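Local coordinates for inositol-1-monophosphatase (Nostoc sp., PDB 5ZHH), which probably hydrolyses inositol monophosphates to free inositol and phosphate in a metal-dependent reaction, at residues Leu4-Ala14 / Ile106-Gly117; Ala191-Ala199 / Asp215-Ala226. All coordinates share one frame; numbering follows the deposited sequence.

In the fold
Contacts 1 and 2 are successive layers of the alternating helix and sheet sandwich of the inositol monophosphatase fold. Contact 1 lays the N-terminal helix on one face of the large sheet; contact 2 pairs the two helices lying between that sheet and the smaller one. Their centres are about 13 Å apart, and they meet where the helix 215-226 packs on the hairpin 106-117: I221 CG2 lies 3.5 Å from V116 C, and A218 CB 3.5 Å from I106 O. The centre of contact 2, about 5 Å from the chain centre, lies near D215, grouped with D87 and D90 as in the metal site of this family. The centre of contact 1 is about 14 Å from the chain centre, and the far side of its helix meets the second subunit.

Contact 1: Leu4-Ala14 / Ile106-Gly117; sequences LQTFLDIATEA and IGLLINGVPQVG
V116 spreads its two methyls under the helix 4-14. Its CG1 extends opposite the backbone N (chi1 180°) and presses on the helix backbone, 3.8 Å from L8 CA, while CG2 turns toward L4 and F7 and lies at the edge of the F7 ring, near its plane. L4 reaches out with CD2, which meets I110 CD1 at 3.6 Å and passes V116 CG2 at 3.9 Å. L108 approaches the F7 ring obliquely, its CD2 3.6 Å from F7 CD2. One to two turns further on, I106 divides its branches: CG2 touches A11 CB at 3.9 Å, and CD1 reaches A14 CB at 3.7 Å. An alanine in place of V116 is likely to open a gap below L4, F7 and L8 and let the F7 ring lose its support at that edge.

A second shell packs around these groups. F62 meets the F7 ring edge-to-face, with Y82 and H65 also against it, and W84 packs on A11, I106 and L108. The hairpin, closed by a type I' turn from I110 to V113, carries a classic beta bulge in which Q115 and V116 both face L108; both their side chains consequently point toward the helix.

The side chains meet almost entirely through carbon, with no polar bond between the segments, whereas D9 and E13 of the helix point away and form salt bridges with R60 and R140 of the second subunit. The amphipathic helix therefore joins sheet packing on one side to subunit association on the other.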
loop_
_atom_site.group_PDB
_atom_site.type_symbol
_atom_site.label_atom_id
_atom_site.label_comp_id
_atom_site.label_asym_id
_atom_site.label_seq_id
_atom_site.Cartn_x
_atom_site.Cartn_y
_atom_site.Cartn_z
ATOM N N LEU A 4 -10.951 16.613 23.945
ATOM C CA LEU A 4 -10.819 15.216 23.547
ATOM C C LEU A 4 -9.964 15.077 22.296
ATOM O O LEU A 4 -9.304 14.049 22.103
ATOM C CB LEU A 4 -12.198 14.591 23.343
ATOM C CG LEU A 4 -12.967 14.463 24.660
ATOM C CD1 LEU A 4 -14.350 13.859 24.441
ATOM C CD2 LEU A 4 -12.162 13.653 25.664
ATOM N N GLN A 5 -9.998 16.085 21.419
ATOM C CA GLN A 5 -9.184 16.052 20.208
ATOM C C GLN A 5 -7.698 16.012 20.544
ATOM O O GLN A 5 -6.920 15.327 19.872
ATOM C CB GLN A 5 -9.506 17.264 19.335
ATOM C CG GLN A 5 -8.798 17.268 17.994
ATOM C CD GLN A 5 -9.375 16.237 17.046
ATOM O OE1 GLN A 5 -10.567 16.267 16.737
ATOM N NE2 GLN A 5 -8.533 15.323 16.572
ATOM N N THR A 6 -7.286 16.738 21.584
ATOM C CA THR A 6 -5.893 16.683 22.018
ATOM C C THR A 6 -5.519 15.278 22.478
ATOM O O THR A 6 -4.451 14.763 22.120
ATOM C CB THR A 6 -5.663 17.702 23.136
ATOM O OG1 THR A 6 -5.809 19.020 22.604
ATOM C CG2 THR A 6 -4.266 17.557 23.737
ATOM N N PHE A 7 -6.400 14.632 23.253
ATOM C CA PHE A 7 -6.158 13.253 23.658
ATOM C C PHE A 7 -6.085 12.335 22.450
ATOM O O PHE A 7 -5.208 11.468 22.368
ATOM C CB PHE A 7 -7.267 12.774 24.598
ATOM C CG PHE A 7 -7.351 13.543 25.877
ATOM C CD1 PHE A 7 -6.214 14.068 26.455
ATOM C CD2 PHE A 7 -8.571 13.743 26.498
ATOM C CE1 PHE A 7 -6.289 14.781 27.641
ATOM C CE2 PHE A 7 -8.653 14.452 27.686
ATOM C CZ PHE A 7 -7.512 14.974 28.256
ATOM N N LEU A 8 -6.998 12.527 21.496
ATOM C CA LEU A 8 -7.053 11.676 20.314
ATOM C C LEU A 8 -5.816 11.849 19.437
ATOM O O LEU A 8 -5.317 10.874 18.857
ATOM C CB LEU A 8 -8.331 11.984 19.530
ATOM C CG LEU A 8 -8.527 11.229 18.220
ATOM C CD1 LEU A 8 -8.605 9.735 18.498
ATOM C CD2 LEU A 8 -9.769 11.719 17.489
ATOM N N ASP A 9 -5.323 13.085 19.310
ATOM C CA ASP A 9 -4.108 13.328 18.538
ATOM C C ASP A 9 -2.938 12.527 19.092
ATOM O O ASP A 9 -2.159 11.941 18.335
ATOM C CB ASP A 9 -3.756 14.820 18.536
ATOM C CG ASP A 9 -4.710 15.658 17.710
ATOM O OD1 ASP A 9 -5.472 15.093 16.895
ATOM O OD2 ASP A 9 -4.687 16.896 17.877
ATOM N N ILE A 10 -2.774 12.529 20.418
ATOM C CA ILE A 10 -1.622 11.869 21.022
ATOM C C ILE A 10 -1.780 10.354 20.973
ATOM O O ILE A 10 -0.815 9.620 20.719
ATOM C CB ILE A 10 -1.418 12.366 22.464
ATOM C CG1 ILE A 10 -1.070 13.851 22.462
ATOM C CG2 ILE A 10 -0.316 11.569 23.148
ATOM C CD1 ILE A 10 0.030 14.198 21.513
ATOM N N ALA A 11 -2.991 9.857 21.222
ATOM C CA ALA A 11 -3.215 8.417 21.118
ATOM C C ALA A 11 -2.956 7.920 19.702
ATOM O O ALA A 11 -2.454 6.805 19.513
ATOM C CB ALA A 11 -4.640 8.073 21.548
ATOM N N THR A 12 -3.276 8.736 18.697
ATOM C CA THR A 12 -3.024 8.338 17.316
ATOM C C THR A 12 -1.529 8.190 17.059
ATOM O O THR A 12 -1.079 7.186 16.492
ATOM C CB THR A 12 -3.642 9.355 16.357
ATOM O OG1 THR A 12 -5.053 9.449 16.604
ATOM C CG2 THR A 12 -3.419 8.922 14.922
ATOM N N GLU A 13 -0.734 9.178 17.482
ATOM C CA GLU A 13 0.706 9.090 17.263
ATOM C C GLU A 13 1.312 7.944 18.067
ATOM O O GLU A 13 2.210 7.247 17.584
ATOM C CB GLU A 13 1.377 10.425 17.606
ATOM C CG GLU A 13 2.913 10.416 17.598
ATOM C CD GLU A 13 3.534 10.202 16.214
ATOM O OE1 GLU A 13 2.809 10.264 15.199
ATOM O OE2 GLU A 13 4.765 9.984 16.146
ATOM N N ALA A 14 0.803 7.700 19.277
ATOM C CA ALA A 14 1.287 6.560 20.049
ATOM C C ALA A 14 0.975 5.248 19.337
ATOM O O ALA A 14 1.817 4.344 19.286
ATOM C CB ALA A 14 0.682 6.578 21.452
ATOM N N ILE A 106 -5.485 1.618 22.077
ATOM C CA ILE A 106 -5.215 2.686 23.039
ATOM C C ILE A 106 -6.532 3.387 23.341
ATOM O O ILE A 106 -7.058 4.117 22.492
ATOM C CB ILE A 106 -4.181 3.686 22.508
ATOM C CG1 ILE A 106 -2.862 2.970 22.206
ATOM C CG2 ILE A 106 -3.974 4.816 23.504
ATOM C CD1 ILE A 106 -1.801 3.870 21.610
ATOM N N GLY A 107 -7.062 3.182 24.540
ATOM C CA GLY A 107 -8.319 3.785 24.937
ATOM C C GLY A 107 -8.142 4.626 26.183
ATOM O O GLY A 107 -7.286 4.347 27.025
ATOM N N LEU A 108 -8.954 5.671 26.293
ATOM C CA LEU A 108 -8.927 6.543 27.457
ATOM C C LEU A 108 -10.279 6.473 28.145
ATOM O O LEU A 108 -11.313 6.725 27.515
ATOM C CB LEU A 108 -8.590 7.988 27.076
ATOM C CG LEU A 108 -8.734 8.983 28.238
ATOM C CD1 LEU A 108 -7.763 8.636 29.362
ATOM C CD2 LEU A 108 -8.513 10.424 27.770
ATOM N N LEU A 109 -10.258 6.131 29.434
ATOM C CA LEU A 109 -11.422 6.195 30.305
ATOM C C LEU A 109 -11.406 7.523 31.052
ATOM O O LEU A 109 -10.402 7.875 31.685
ATOM C CB LEU A 109 -11.428 5.037 31.311
ATOM C CG LEU A 109 -11.479 3.596 30.801
ATOM C CD1 LEU A 109 -10.931 2.645 31.857
ATOM C CD2 LEU A 109 -12.910 3.202 30.432
ATOM N N ILE A 110 -12.501 8.266 30.960
ATOM C CA ILE A 110 -12.688 9.488 31.730
ATOM C C ILE A 110 -13.773 9.203 32.761
ATOM O O ILE A 110 -14.934 8.948 32.404
ATOM C CB ILE A 110 -13.032 10.686 30.840
ATOM C CG1 ILE A 110 -11.902 10.903 29.830
ATOM C CG2 ILE A 110 -13.260 11.932 31.691
ATOM C CD1 ILE A 110 -12.129 12.049 28.864
ATOM N N ASN A 111 -13.383 9.210 34.037
ATOM C CA ASN A 111 -14.264 8.814 35.131
ATOM C C ASN A 111 -14.851 7.430 34.864
ATOM O O ASN A 111 -16.034 7.171 35.100
ATOM C CB ASN A 111 -15.361 9.858 35.353
ATOM C CG ASN A 111 -14.801 11.214 35.767
ATOM O OD1 ASN A 111 -13.890 11.302 36.592
ATOM N ND2 ASN A 111 -15.322 12.276 35.163
ATOM N N GLY A 112 -14.001 6.527 34.371
ATOM C CA GLY A 112 -14.377 5.152 34.110
ATOM C C GLY A 112 -15.212 4.902 32.876
ATOM O O GLY A 112 -15.725 3.793 32.710
ATOM N N VAL A 113 -15.360 5.898 31.990
ATOM C CA VAL A 113 -16.193 5.788 30.803
ATOM C C VAL A 113 -15.307 5.914 29.579
ATOM O O VAL A 113 -14.515 6.854 29.488
ATOM C CB VAL A 113 -17.302 6.866 30.768
ATOM C CG1 VAL A 113 -18.169 6.684 29.527
ATOM C CG2 VAL A 113 -18.146 6.791 32.035
ATOM N N PRO A 114 -15.401 5.000 28.607
ATOM C CA PRO A 114 -14.595 5.126 27.381
ATOM C C PRO A 114 -14.955 6.384 26.600
ATOM O O PRO A 114 -16.116 6.610 26.256
ATOM C CB PRO A 114 -14.947 3.857 26.594
ATOM C CG PRO A 114 -15.470 2.885 27.633
ATOM C CD PRO A 114 -16.174 3.745 28.647
ATOM N N GLN A 115 -13.945 7.208 26.315
ATOM C CA GLN A 115 -14.171 8.476 25.627
ATOM C C GLN A 115 -13.234 8.737 24.459
ATOM O O GLN A 115 -13.569 9.576 23.609
ATOM C CB GLN A 115 -14.056 9.648 26.614
ATOM C CG GLN A 115 -15.178 9.714 27.638
ATOM C CD GLN A 115 -16.491 10.200 27.047
ATOM O OE1 GLN A 115 -16.755 11.400 26.996
ATOM N NE2 GLN A 115 -17.326 9.266 26.609
ATOM N N VAL A 116 -12.068 8.099 24.402
ATOM C CA VAL A 116 -11.141 8.238 23.283
ATOM C C VAL A 116 -10.630 6.857 22.918
ATOM O O VAL A 116 -10.255 6.074 23.797
ATOM C CB VAL A 116 -9.953 9.166 23.613
ATOM C CG1 VAL A 116 -9.015 9.267 22.417
ATOM C CG2 VAL A 116 -10.441 10.542 24.035
ATOM N N GLY A 117 -10.587 6.566 21.621
ATOM C CA GLY A 117 -10.110 5.267 21.195
ATOM C C GLY A 117 -9.351 5.285 19.887
ATOM O O GLY A 117 -9.784 5.908 18.912
#

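Contact 2: Ala191-Ala199 / Asp215-Ala226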
loop_
_atom_site.group_PDB
_atom_site.type_symbol
_atom_site.label_atom_id
_atom_site.label_comp_id
_atom_site.label_asym_id
_atom_site.label_seq_id
_atom_site.Cartn_x
_atom_site.Cartn_y
_atom_site.Cartn_z
ATOM N N ALA A 191 -10.049 -9.076 19.703
ATOM C CA ALA A 191 -11.274 -8.429 20.173
ATOM C C ALA A 191 -11.325 -6.955 19.772
ATOM O O ALA A 191 -12.396 -6.435 19.434
ATOM C CB ALA A 191 -11.399 -8.590 21.690
ATOM N N ALA A 192 -10.183 -6.258 19.814
ATOM C CA ALA A 192 -10.183 -4.849 19.423
ATOM C C ALA A 192 -10.544 -4.693 17.952
ATOM O O ALA A 192 -11.366 -3.842 17.591
ATOM C CB ALA A 192 -8.823 -4.208 19.717
ATOM N N LEU A 193 -9.958 -5.526 17.088
ATOM C CA LEU A 193 -10.315 -5.473 15.674
ATOM C C LEU A 193 -11.753 -5.906 15.443
ATOM O O LEU A 193 -12.408 -5.393 14.529
ATOM C CB LEU A 193 -9.358 -6.325 14.839
ATOM C CG LEU A 193 -7.987 -5.667 14.617
ATOM C CD1 LEU A 193 -7.050 -6.586 13.836
ATOM C CD2 LEU A 193 -8.146 -4.324 13.908
ATOM N N ASP A 194 -12.260 -6.844 16.245
ATOM C CA ASP A 194 -13.663 -7.211 16.110
ATOM C C ASP A 194 -14.563 -6.007 16.363
ATOM O O ASP A 194 -15.494 -5.750 15.597
ATOM C CB ASP A 194 -14.010 -8.367 17.053
ATOM C CG ASP A 194 -13.338 -9.671 16.648
ATOM O OD1 ASP A 194 -12.933 -9.795 15.467
ATOM O OD2 ASP A 194 -13.251 -10.591 17.491
ATOM N N LEU A 195 -14.268 -5.228 17.408
ATOM C CA LEU A 195 -15.036 -4.013 17.671
ATOM C C LEU A 195 -14.907 -3.016 16.525
ATOM O O LEU A 195 -15.901 -2.403 16.104
ATOM C CB LEU A 195 -14.562 -3.390 18.984
ATOM C CG LEU A 195 -15.063 -4.162 20.213
ATOM C CD1 LEU A 195 -14.190 -3.886 21.421
ATOM C CD2 LEU A 195 -16.498 -3.770 20.494
ATOM N N ALA A 196 -13.687 -2.844 16.004
ATOM C CA ALA A 196 -13.477 -1.970 14.857
ATOM C C ALA A 196 -14.257 -2.442 13.637
ATOM O O ALA A 196 -14.721 -1.615 12.841
ATOM C CB ALA A 196 -11.984 -1.883 14.534
ATOM N N HIS A 197 -14.408 -3.763 13.468
ATOM C CA HIS A 197 -15.179 -4.276 12.340
ATOM C C HIS A 197 -16.678 -4.038 12.511
ATOM O O HIS A 197 -17.386 -3.857 11.518
ATOM C CB HIS A 197 -14.911 -5.764 12.143
ATOM C CG HIS A 197 -13.540 -6.070 11.630
ATOM N ND1 HIS A 197 -12.599 -5.094 11.383
ATOM C CD2 HIS A 197 -12.949 -7.250 11.325
ATOM C CE1 HIS A 197 -11.488 -5.658 10.944
ATOM N NE2 HIS A 197 -11.676 -6.965 10.900
ATOM N N VAL A 198 -17.194 -4.071 13.741
ATOM C CA VAL A 198 -18.571 -3.619 13.937
ATOM C C VAL A 198 -18.675 -2.132 13.618
ATOM O O VAL A 198 -19.638 -1.679 12.986
ATOM C CB VAL A 198 -19.066 -3.925 15.363
ATOM C CG1 VAL A 198 -20.570 -3.632 15.474
ATOM C CG2 VAL A 198 -18.806 -5.375 15.736
ATOM N N ALA A 199 -17.679 -1.354 14.040
ATOM C CA ALA A 199 -17.745 0.097 13.883
ATOM C C ALA A 199 -17.837 0.516 12.418
ATOM O O ALA A 199 -18.531 1.485 12.090
ATOM C CB ALA A 199 -16.536 0.751 14.548
ATOM N N ASP A 215 -8.646 -4.600 26.073
ATOM C CA ASP A 215 -9.135 -5.173 24.822
ATOM C C ASP A 215 -10.272 -4.360 24.216
ATOM O O ASP A 215 -10.478 -4.413 22.998
ATOM C CB ASP A 215 -9.638 -6.611 25.022
ATOM C CG ASP A 215 -8.540 -7.597 25.418
ATOM O OD1 ASP A 215 -7.370 -7.413 25.015
ATOM O OD2 ASP A 215 -8.884 -8.593 26.103
ATOM N N VAL A 216 -11.059 -3.653 25.030
ATOM C CA VAL A 216 -12.351 -3.165 24.563
ATOM C C VAL A 216 -12.540 -1.656 24.693
ATOM O O VAL A 216 -13.408 -1.106 23.997
ATOM C CB VAL A 216 -13.512 -3.900 25.271
ATOM C CG1 VAL A 216 -13.418 -5.407 25.035
ATOM C CG2 VAL A 216 -13.529 -3.588 26.758
ATOM N N VAL A 217 -11.788 -0.958 25.549
ATOM C CA VAL A 217 -12.108 0.440 25.842
ATOM C C VAL A 217 -12.060 1.284 24.569
ATOM O O VAL A 217 -12.995 2.034 24.267
ATOM C CB VAL A 217 -11.170 0.996 26.930
ATOM C CG1 VAL A 217 -11.233 2.525 26.966
ATOM C CG2 VAL A 217 -11.547 0.422 28.284
ATOM N N ALA A 218 -10.982 1.156 23.788
ATOM C CA ALA A 218 -10.878 1.941 22.558
ATOM C C ALA A 218 -11.998 1.596 21.583
ATOM O O ALA A 218 -12.610 2.491 20.987
ATOM C CB ALA A 218 -9.520 1.716 21.897
ATOM N N GLY A 219 -12.294 0.300 21.428
ATOM C CA GLY A 219 -13.316 -0.118 20.484
ATOM C C GLY A 219 -14.715 0.293 20.890
ATOM O O GLY A 219 -15.569 0.526 20.029
ATOM N N VAL A 220 -14.972 0.395 22.195
ATOM C CA VAL A 220 -16.314 0.739 22.658
ATOM C C VAL A 220 -16.690 2.148 22.209
ATOM O O VAL A 220 -17.773 2.369 21.651
ATOM C CB VAL A 220 -16.420 0.573 24.186
ATOM C CG1 VAL A 220 -17.643 1.301 24.720
ATOM C CG2 VAL A 220 -16.501 -0.916 24.550
ATOM N N ILE A 221 -15.802 3.124 22.430
ATOM C CA ILE A 221 -16.141 4.492 22.044
ATOM C C ILE A 221 -16.136 4.636 20.526
ATOM O O ILE A 221 -16.978 5.341 19.957
ATOM C CB ILE A 221 -15.206 5.513 22.729
ATOM C CG1 ILE A 221 -15.604 6.941 22.346
ATOM C CG2 ILE A 221 -13.743 5.280 22.373
ATOM C CD1 ILE A 221 -17.025 7.323 22.757
ATOM N N LEU A 222 -15.209 3.953 19.846
ATOM C CA LEU A 222 -15.214 3.921 18.386
ATOM C C LEU A 222 -16.560 3.453 17.855
ATOM O O LEU A 222 -17.150 4.085 16.972
ATOM C CB LEU A 222 -14.112 2.990 17.882
ATOM C CG LEU A 222 -13.980 2.894 16.361
ATOM C CD1 LEU A 222 -13.311 4.167 15.822
ATOM C CD2 LEU A 222 -13.195 1.652 15.951
ATOM N N LEU A 223 -17.063 2.341 18.397
ATOM C CA LEU A 223 -18.318 1.788 17.910
ATOM C C LEU A 223 -19.478 2.720 18.227
ATOM O O LEU A 223 -20.348 2.950 17.378
ATOM C CB LEU A 223 -18.549 0.404 18.527
ATOM C CG LEU A 223 -19.896 -0.254 18.235
ATOM C CD1 LEU A 223 -20.096 -0.342 16.741
ATOM C CD2 LEU A 223 -19.947 -1.649 18.850
ATOM N N GLU A 224 -19.499 3.284 19.436
ATOM C CA GLU A 224 -20.576 4.202 19.791
ATOM C C GLU A 224 -20.578 5.440 18.902
ATOM O O GLU A 224 -21.639 5.879 18.443
ATOM C CB GLU A 224 -20.471 4.587 21.266
ATOM C CG GLU A 224 -20.775 3.415 22.207
ATOM C CD GLU A 224 -20.620 3.790 23.668
ATOM O OE1 GLU A 224 -21.338 3.215 24.508
ATOM O OE2 GLU A 224 -19.792 4.672 23.978
ATOM N N GLU A 225 -19.398 6.007 18.635
ATOM C CA GLU A 225 -19.322 7.157 17.738
ATOM C C GLU A 225 -19.746 6.792 16.322
ATOM O O GLU A 225 -20.260 7.643 15.588
ATOM C CB GLU A 225 -17.904 7.735 17.743
ATOM C CG GLU A 225 -17.611 8.632 18.944
ATOM C CD GLU A 225 -18.527 9.844 19.006
ATOM O OE1 GLU A 225 -18.559 10.615 18.021
ATOM O OE2 GLU A 225 -19.222 10.014 20.031
ATOM N N ALA A 226 -19.524 5.545 15.913
ATOM C CA ALA A 226 -19.941 5.070 14.600
ATOM C C ALA A 226 -21.435 4.778 14.519
ATOM O O ALA A 226 -21.920 4.400 13.446
ATOM C CB ALA A 226 -19.159 3.808 14.221
#
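The flat peptide group at D215 meets A192 through its oxygen, with D215 O 3.6 Å from A192 CA; L195 CD1 is also near this oxygen. Within the helix 191-199, the H197 ring has L193 O over one face, offset toward the rim.

Next along, L195 packs directly on backbone: its CB is 3.8 Å from G219 CA and its CD1 3.7 Å from V216 CA. A side chain on G219 would collide with L195 CB, so the glycine allows the close approach. A chi1 of 174° swings L223 across to V198, bringing CD1 to 3.6 Å from V198 CG1 and against A199. L222 CD2 rests 3.7 Å from A199 CB, beside A196. At the far end A226 CB is tight against A199 O, at 3.2 Å.

The helix axes run nearly parallel, 6° apart and 8.3 Å at closest approach. At their N-terminal ends A192 N bonds to D90 OD2, and D215, held by S212 N, has its OD1 close to D87 and D90. The cluster, to which D215 of the family's WD-x-x-A-G signature contributes, is consistent with the metal-binding site of inositol monophosphatases.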